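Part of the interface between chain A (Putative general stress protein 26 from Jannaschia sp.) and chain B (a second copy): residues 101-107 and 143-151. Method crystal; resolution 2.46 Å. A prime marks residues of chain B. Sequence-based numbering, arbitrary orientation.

Chain A (101-107) ADAWFDG
Chain B (143-151) AHLTDETPD

Each stretch is a helix end running into a loop: helix 101-104 in chain A, 143-146 in chain B. No hydrogen bond links them; packing does the work, burying 424 Å² in total. Ala101 stays out of reach, but its O accepts a hydrogen bond from Phe105 N at 3.1 Å. Asp102 (chi1 m) sets its CB 4.1 Å from CE1 of His144′, at the edge of that ring.

Ala103 is buried. Ala103 CA lies 5.2 Å from Ala143′ CA. Its CB meets Ala143′ CB at 3.8 Å and Pro150′ CG at 3.7 Å. Two small methyls let the helix ends come this close.

Trp104 (chi1 -75°, chi2 87°) pairs with Thr149′, CA to CA 4.7 Å. Buried Pro150′ packs its compact apolar ring against Ala103 CB and the indole. Its CD sits 4.0 Å from the five-membered ring centroid, 7° off the normal, a CH-pi contact. Pro150′ O lies over a face, 3.6 Å from Trp104 CH2. Trp104 O reaches Thr149′ CG2 at 3.3 Å.

Phe105 leaves helical geometry (-116/98); its CB points away. Asp106 (-58/-24, chi1 p) points its CA-to-CB bond toward the other stretch. Asp106 CA lies 5.7 Å from Asp147′ CA, so the loops run in opposite senses. Its OD2 is 4.0 Å from OD1 of Asp147′ (61/30, chi1 m), a like-charge approach without attraction. Gly107 does not touch the chain B stretch.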

# COMPACT_ATOMS: atom_id res chain seq x y z
N ALA A 101 -1.80 20.58 5.66
CA ALA A 101 -1.26 20.69 7.03
C ALA A 101 -1.85 21.86 7.83
O ALA A 101 -2.00 21.76 9.05
CB ALA A 101 0.27 20.77 7.01
N ASP A 102 -2.18 22.97 7.15
CA ASP A 102 -2.86 24.13 7.78
C ASP A 102 -4.27 23.80 8.28
O ASP A 102 -4.72 24.38 9.27
CB ASP A 102 -2.93 25.33 6.82
CG ASP A 102 -1.61 26.06 6.68
OD1 ASP A 102 -1.11 26.58 7.70
OD2 ASP A 102 -1.09 26.15 5.55
N ALA A 103 -4.96 22.89 7.58
CA ALA A 103 -6.31 22.45 7.96
C ALA A 103 -6.29 21.63 9.25
O ALA A 103 -7.10 21.87 10.15
CB ALA A 103 -6.95 21.65 6.82
N TRP A 104 -5.38 20.66 9.33
CA TRP A 104 -5.22 19.80 10.52
C TRP A 104 -4.68 20.53 11.76
O TRP A 104 -5.14 20.26 12.87
CB TRP A 104 -4.35 18.57 10.21
CG TRP A 104 -5.05 17.53 9.40
CD1 TRP A 104 -5.15 17.46 8.04
CD2 TRP A 104 -5.76 16.39 9.91
NE1 TRP A 104 -5.88 16.35 7.67
CE2 TRP A 104 -6.27 15.68 8.80
CE3 TRP A 104 -6.02 15.91 11.21
CZ2 TRP A 104 -7.03 14.50 8.94
CZ3 TRP A 104 -6.78 14.73 11.35
CH2 TRP A 104 -7.27 14.04 10.22
N PHE A 105 -3.72 21.43 11.55
CA PHE A 105 -3.07 22.20 12.63
C PHE A 105 -3.37 23.70 12.45
O PHE A 105 -2.70 24.38 11.66
CB PHE A 105 -1.57 21.91 12.64
CG PHE A 105 -1.25 20.45 12.78
CD1 PHE A 105 -1.26 19.83 14.03
CD2 PHE A 105 -0.98 19.67 11.65
CE1 PHE A 105 -0.98 18.46 14.17
CE2 PHE A 105 -0.71 18.30 11.76
CZ PHE A 105 -0.71 17.70 13.03
N ASP A 106 -4.37 24.18 13.18
CA ASP A 106 -4.82 25.60 13.11
C ASP A 106 -3.77 26.68 13.43
O ASP A 106 -3.91 27.82 12.97
CB ASP A 106 -6.10 25.84 13.96
CG ASP A 106 -5.90 25.53 15.45
OD1 ASP A 106 -5.00 24.74 15.81
OD2 ASP A 106 -6.68 26.07 16.27
N GLY A 107 -2.73 26.32 14.19
CA GLY A 107 -1.63 27.23 14.56
C GLY A 107 -0.40 27.24 13.65
O GLY A 107 0.69 27.58 14.12
N ALA B 143 -12.29 23.95 8.14
CA ALA B 143 -11.13 23.97 9.05
C ALA B 143 -10.67 25.38 9.44
O ALA B 143 -10.30 25.60 10.59
CB ALA B 143 -9.96 23.18 8.46
N HIS B 144 -10.71 26.30 8.48
CA HIS B 144 -10.37 27.71 8.73
C HIS B 144 -11.52 28.46 9.42
O HIS B 144 -11.26 29.36 10.23
CB HIS B 144 -9.92 28.42 7.44
CG HIS B 144 -8.71 27.79 6.82
ND1 HIS B 144 -7.48 27.78 7.44
CD2 HIS B 144 -8.55 27.16 5.63
CE1 HIS B 144 -6.61 27.15 6.66
NE2 HIS B 144 -7.23 26.77 5.56
N LEU B 145 -12.77 28.11 9.10
CA LEU B 145 -13.95 28.71 9.74
C LEU B 145 -14.14 28.26 11.20
O LEU B 145 -14.53 29.08 12.04
CB LEU B 145 -15.24 28.36 8.96
CG LEU B 145 -15.43 28.93 7.55
CD1 LEU B 145 -16.51 28.16 6.79
CD2 LEU B 145 -15.77 30.41 7.59
N THR B 146 -13.87 26.98 11.50
CA THR B 146 -14.11 26.38 12.82
C THR B 146 -12.90 26.02 13.71
O THR B 146 -13.09 25.80 14.91
CB THR B 146 -14.94 25.07 12.66
OG1 THR B 146 -14.19 24.10 11.91
CG2 THR B 146 -16.26 25.34 11.95
N ASP B 147 -11.70 25.95 13.13
CA ASP B 147 -10.47 25.48 13.84
C ASP B 147 -10.59 24.02 14.36
O ASP B 147 -9.98 23.65 15.37
CB ASP B 147 -10.02 26.47 14.95
CG ASP B 147 -9.53 27.80 14.40
OD1 ASP B 147 -8.86 27.82 13.34
OD2 ASP B 147 -9.76 28.83 15.06
N GLU B 148 -11.37 23.22 13.63
CA GLU B 148 -11.58 21.80 13.92
C GLU B 148 -10.80 21.03 12.87
O GLU B 148 -10.69 21.47 11.72
CB GLU B 148 -13.06 21.43 13.79
CG GLU B 148 -13.99 22.10 14.80
CD GLU B 148 -15.47 21.76 14.59
OE1 GLU B 148 -15.85 21.22 13.52
OE2 GLU B 148 -16.27 22.04 15.51
N THR B 149 -10.27 19.87 13.26
CA THR B 149 -9.52 19.02 12.34
C THR B 149 -10.50 18.40 11.33
O THR B 149 -11.61 18.03 11.72
CB THR B 149 -8.75 17.90 13.08
OG1 THR B 149 -9.66 17.13 13.88
CG2 THR B 149 -7.68 18.49 13.99
N PRO B 150 -10.13 18.35 10.02
CA PRO B 150 -10.99 17.74 9.00
C PRO B 150 -11.36 16.28 9.28
O PRO B 150 -10.50 15.51 9.74
CB PRO B 150 -10.12 17.79 7.74
CG PRO B 150 -9.23 18.91 7.94
CD PRO B 150 -8.90 18.89 9.40
N ASP B 151 -12.62 15.92 9.03
CA ASP B 151 -13.11 14.55 9.16
C ASP B 151 -13.32 14.04 7.73
O ASP B 151 -14.38 14.26 7.13
CB ASP B 151 -14.40 14.50 9.99
CG ASP B 151 -14.93 13.07 10.20
OD1 ASP B 151 -14.14 12.11 10.22
OD2 ASP B 151 -16.16 12.92 10.37